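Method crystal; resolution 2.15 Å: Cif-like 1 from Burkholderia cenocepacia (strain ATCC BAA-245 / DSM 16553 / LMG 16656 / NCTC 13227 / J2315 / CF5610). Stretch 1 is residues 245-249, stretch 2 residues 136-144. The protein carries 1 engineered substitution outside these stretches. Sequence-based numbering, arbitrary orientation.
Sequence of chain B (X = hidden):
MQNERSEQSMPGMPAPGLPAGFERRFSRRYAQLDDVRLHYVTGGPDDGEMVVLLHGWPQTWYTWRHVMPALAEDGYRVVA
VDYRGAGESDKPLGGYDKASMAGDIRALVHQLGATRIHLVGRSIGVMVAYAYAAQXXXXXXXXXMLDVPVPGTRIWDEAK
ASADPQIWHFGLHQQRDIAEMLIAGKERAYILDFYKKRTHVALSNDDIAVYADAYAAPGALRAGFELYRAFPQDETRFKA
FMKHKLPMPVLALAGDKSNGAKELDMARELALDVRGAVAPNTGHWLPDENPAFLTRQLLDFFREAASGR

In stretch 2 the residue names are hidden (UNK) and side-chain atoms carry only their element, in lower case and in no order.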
ATOM      1  N   LYS B 245      47.691  19.613 -16.026  1.00 63.09           N
ATOM      2  CA  LYS B 245      47.646  18.182 -15.820  1.00 61.27           C
ATOM      3  C   LYS B 245      48.270  17.856 -14.471  1.00 60.98           C
ATOM      4  O   LYS B 245      49.154  18.569 -13.981  1.00 59.81           O
ATOM      5  CB  LYS B 245      48.345  17.467 -16.972  1.00 60.35           C
ATOM      6  CG  LYS B 245      47.607  17.704 -18.293  1.00 61.66           C
ATOM      7  CD  LYS B 245      47.549  16.475 -19.180  1.00 61.31           C
ATOM      8  CE  LYS B 245      48.840  16.268 -19.946  1.00 64.84           C
ATOM      9  NZ  LYS B 245      48.667  15.343 -21.104  1.00 63.21           N
ATOM     10  N   LEU B 246      47.791  16.774 -13.866  1.00 58.11           N
ATOM     11  CA  LEU B 246      48.208  16.447 -12.514  1.00 57.75           C
ATOM     12  C   LEU B 246      49.661  15.983 -12.513  1.00 57.51           C
ATOM     13  O   LEU B 246      50.086  15.263 -13.422  1.00 62.05           O
ATOM     14  CB  LEU B 246      47.307  15.369 -11.908  1.00 55.65           C
ATOM     15  CG  LEU B 246      45.822  15.719 -11.759  1.00 53.42           C
ATOM     16  CD1 LEU B 246      45.022  14.483 -11.374  1.00 51.05           C
ATOM     17  CD2 LEU B 246      45.615  16.839 -10.751  1.00 51.08           C
ATOM     18  N   PRO B 247      50.450  16.394 -11.516  1.00 56.77           N
ATOM     19  CA  PRO B 247      51.875  16.035 -11.488  1.00 54.98           C
ATOM     20  C   PRO B 247      52.187  14.730 -10.771  1.00 54.97           C
ATOM     21  O   PRO B 247      53.225  14.115 -11.034  1.00 53.94           O
ATOM     22  CB  PRO B 247      52.504  17.220 -10.751  1.00 55.70           C
ATOM     23  CG  PRO B 247      51.418  17.664  -9.800  1.00 54.60           C
ATOM     24  CD  PRO B 247      50.095  17.365 -10.461  1.00 52.64           C
ATOM     25  N   MET B 248      51.340  14.320  -9.829  1.00 55.66           N
ATOM     26  CA  MET B 248      51.621  13.119  -9.057  1.00 55.33           C
ATOM     27  C   MET B 248      51.337  11.869  -9.887  1.00 50.82           C
ATOM     28  O   MET B 248      50.535  11.904 -10.821  1.00 51.52           O
ATOM     29  CB  MET B 248      50.798  13.123  -7.764  1.00 51.60           C
ATOM     30  CG  MET B 248      49.344  12.728  -7.942  1.00 50.32           C
ATOM     31  SD  MET B 248      48.355  14.033  -8.711  1.00 52.14           S
ATOM     32  CE  MET B 248      48.560  15.349  -7.516  1.00 53.95           C
ATOM     33  N   PRO B 249      51.958  10.739  -9.541  1.00 52.98           N
ATOM     34  CA  PRO B 249      51.674   9.493 -10.267  1.00 54.82           C
ATOM     35  C   PRO B 249      50.211   9.088 -10.140  1.00 56.29           C
ATOM     36  O   PRO B 249      49.597   9.212  -9.075  1.00 52.93           O
ATOM     37  CB  PRO B 249      52.598   8.468  -9.598  1.00 55.55           C
ATOM     38  CG  PRO B 249      53.678   9.273  -8.972  1.00 53.95           C
ATOM     39  CD  PRO B 249      53.040  10.567  -8.553  1.00 52.94           C
ATOM     40  N   UNK B 136      44.448  20.731  -4.702  1.00 55.72           N
ATOM     41  CA  UNK B 136      45.562  20.686  -3.752  1.00 56.65           C
ATOM     42  C   UNK B 136      46.551  19.617  -4.194  1.00 58.29           C
ATOM     43  O   UNK B 136      46.753  18.607  -3.512  1.00 60.30           O
ATOM     44  c   UNK B 136      44.212  22.721  -1.528  1.00 56.50           C
ATOM     45  c   UNK B 136      41.993  22.479  -1.588  1.00 56.34           C
ATOM     46  c   UNK B 136      40.374  20.375  -2.269  1.00 51.13           C
ATOM     47  c   UNK B 136      44.002  21.442  -1.948  1.00 54.65           C
ATOM     48  c   UNK B 136      40.613  22.654  -1.509  1.00 54.80           C
ATOM     49  c   UNK B 136      45.050  20.439  -2.328  1.00 57.02           C
ATOM     50  c   UNK B 136      42.579  21.266  -2.001  1.00 55.55           C
ATOM     51  n   UNK B 136      43.012  23.351  -1.305  1.00 56.09           N
ATOM     52  c   UNK B 136      39.824  21.596  -1.857  1.00 53.62           C
ATOM     53  c   UNK B 136      41.743  20.195  -2.339  1.00 52.43           C
ATOM     54  N   UNK B 137      47.225  19.836  -5.326  1.00 59.77           N
ATOM     55  CA  UNK B 137      48.086  18.780  -5.891  1.00 56.72           C
ATOM     56  C   UNK B 137      49.250  18.374  -5.001  1.00 61.36           C
ATOM     57  O   UNK B 137      49.664  17.207  -5.034  1.00 61.28           O
ATOM     58  c   UNK B 137      48.584  19.396  -7.208  1.00 60.89           C
ATOM     59  c   UNK B 137      47.291  21.091  -6.096  1.00 56.81           C
ATOM     60  c   UNK B 137      47.754  20.636  -7.429  1.00 62.72           C
ATOM     61  N   UNK B 138      49.818  19.301  -4.224  1.00 63.58           N
ATOM     62  CA  UNK B 138      50.927  18.936  -3.347  1.00 64.91           C
ATOM     63  C   UNK B 138      50.490  17.944  -2.276  1.00 64.10           C
ATOM     64  O   UNK B 138      51.317  17.180  -1.763  1.00 63.89           O
ATOM     65  o   UNK B 138      50.601  20.839  -1.879  1.00 66.10           O
ATOM     66  c   UNK B 138      52.006  21.155  -3.823  1.00 65.15           C
ATOM     67  c   UNK B 138      51.553  20.186  -2.724  1.00 66.54           C
ATOM     68  N   UNK B 139      49.204  17.949  -1.922  1.00 62.36           N
ATOM     69  CA  UNK B 139      48.682  17.129  -0.837  1.00 61.96           C
ATOM     70  C   UNK B 139      48.317  15.708  -1.258  1.00 58.32           C
ATOM     71  O   UNK B 139      48.047  14.877  -0.385  1.00 59.78           O
ATOM     72  c   UNK B 139      47.775  19.174   0.369  1.00 63.16           C
ATOM     73  o   UNK B 139      46.586  21.110   1.073  1.00 60.75           O
ATOM     74  c   UNK B 139      47.456  17.809  -0.212  1.00 62.65           C
ATOM     75  o   UNK B 139      45.633  19.149   1.414  1.00 62.32           O
ATOM     76  c   UNK B 139      46.577  19.858   0.994  1.00 62.42           C
ATOM     77  N   UNK B 140      48.320  15.396  -2.549  1.00 58.29           N
ATOM     78  CA  UNK B 140      48.006  14.056  -3.037  1.00 52.99           C
ATOM     79  C   UNK B 140      49.310  13.409  -3.479  1.00 54.11           C
ATOM     80  O   UNK B 140      49.892  13.796  -4.499  1.00 56.53           O
ATOM     81  c   UNK B 140      46.990  14.090  -4.189  1.00 52.53           C
ATOM     82  c   UNK B 140      46.763  12.692  -4.752  1.00 52.42           C
ATOM     83  c   UNK B 140      45.673  14.724  -3.742  1.00 52.35           C
ATOM     84  c   UNK B 140      45.092  14.118  -2.476  1.00 51.08           C
ATOM     85  N   UNK B 141      49.768  12.416  -2.715  1.00 53.61           N
ATOM     86  CA  UNK B 141      50.989  11.696  -3.069  1.00 54.62           C
ATOM     87  C   UNK B 141      50.777  10.887  -4.343  1.00 53.96           C
ATOM     88  O   UNK B 141      51.521  11.021  -5.321  1.00 55.00           O
ATOM     89  c   UNK B 141      51.435  10.798  -1.902  1.00 52.38           C
ATOM     90  c   UNK B 141      52.736  10.092  -2.232  1.00 53.73           C
ATOM     91  c   UNK B 141      51.579  11.611  -0.647  1.00 55.35           C
ATOM     92  N   UNK B 142      49.754  10.034  -4.345  1.00 55.07           N
ATOM     93  CA  UNK B 142      49.401   9.214  -5.495  1.00 52.48           C
ATOM     94  C   UNK B 142      47.884   9.140  -5.587  1.00 52.97           C
ATOM     95  O   UNK B 142      47.178   9.251  -4.578  1.00 52.33           O
ATOM     96  c   UNK B 142      53.554   6.325  -5.456  1.00 60.73           C
ATOM     97  c   UNK B 142      52.044   6.362  -5.308  1.00 57.61           C
ATOM     98  c   UNK B 142      51.498   7.741  -5.620  1.00 54.67           C
ATOM     99  n   UNK B 142      54.147   5.118  -4.812  1.00 63.55           N
ATOM    100  c   UNK B 142      49.997   7.802  -5.399  1.00 53.70           C
ATOM    101  N   UNK B 143      47.388   8.957  -6.806  1.00 51.27           N
ATOM    102  CA  UNK B 143      45.959   8.952  -7.086  1.00 48.71           C
ATOM    103  C   UNK B 143      45.624   7.750  -7.960  1.00 48.79           C
ATOM    104  O   UNK B 143      46.288   7.516  -8.975  1.00 48.42           O
ATOM    105  c   UNK B 143      45.543  10.255  -7.778  1.00 46.71           C
ATOM    106  c   UNK B 143      43.121  10.378  -7.179  1.00 44.87           C
ATOM    107  c   UNK B 143      43.973  11.551  -9.235  1.00 47.56           C
ATOM    108  c   UNK B 143      44.124  10.339  -8.324  1.00 47.48           C
ATOM    109  N   UNK B 144      44.623   6.969  -7.546  1.00 46.06           N
ATOM    110  CA  UNK B 144      44.157   5.805  -8.295  1.00 43.19           C
ATOM    111  C   UNK B 144      42.722   6.039  -8.742  1.00 44.44           C
ATOM    112  O   UNK B 144      41.860   6.376  -7.921  1.00 42.94           O
ATOM    113  c   UNK B 144      44.254   4.523  -7.469  1.00 41.49           C
TER

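Position 136 carries one carbon and then fused five- and six-membered rings holding eight carbons and one nitrogen, an indole. Its CA-to-CB bond points away from stretch 1 and nothing there is touched. This is Trp-136, the first residue after a helix to leave helical phi/psi.

At 137, three carbons close a ring onto the backbone nitrogen. The CB of 137 lies 4.1 Å from CD of Pro-247 and 4.1 Å from CE of Met-248, an apolar contact with both residues. The closed ring makes it Pro-137.

Position 138 has one carbon bearing an oxygen and a carbon; it is exposed, and its CA-to-CB bond points away from stretch 1. This is Thr-138. Position 139 has three carbons, the third carrying two oxygens, both hydrogen-bonded elsewhere in the structure; its CA-to-CB bond also points away from stretch 1. The carboxylate makes it Glu-139. The backbone N of Glu-139 donates a hydrogen bond to O of Trp-136, 3.0 Å, bracing the short 3-10 turn.

At 140 there are four carbons, forked at the first, one arm two carbons long. The CB of 140 sits 3.9 Å from CE of Met-248 while the end of the side chain leads away. That is Ile-140.

Position 141 shows one carbon carrying two more. Its CA-to-CB bond points away from stretch 1, and the residue meets stretch 1 through its backbone: the O of 141 is 3.3 Å from CB of Met-248 and 3.6 Å from CD of Pro-249. The chain turns a corner here, at Val-141.

Position 142 has four carbons in a row ending in nitrogen. The base of this chain serves the contact, its second carbon 4.2 Å from CB of Pro-249, whereas the terminal nitrogen finds its hydrogen bond elsewhere in the structure. This is Lys-142.

At 143, four carbons forked at the second pack a terminal carbon 3.8 Å from CD1 of Leu-246: Leu-143. Position 144 has a single carbon, and its CA-to-CB bond points away from stretch 1 without contact: Ala-144.

The contact joins apolar packing to one directional link. Met-248, with chi angles p, m, m, buries the most area, laying its chain along the backbone so that CE comes within 3.3 Å of O of Pro-137. The polar fix is the hydrogen bond from N of Leu-143 to O of Pro-249, 3.2 Å long and nearly straight at 161°; the same carbonyl O receives a CA-H contact from CA of Lys-142 at 3.6 Å. Proline has no amide hydrogen to donate, but its carbonyl remains a good acceptor. The rule to read is economical: one backbone hydrogen bond ties N of Leu-143 to O of Pro-249, and a flexible methionine fills the space beside the turn.

Stretch 2 (136-144) WPTEIVKLA
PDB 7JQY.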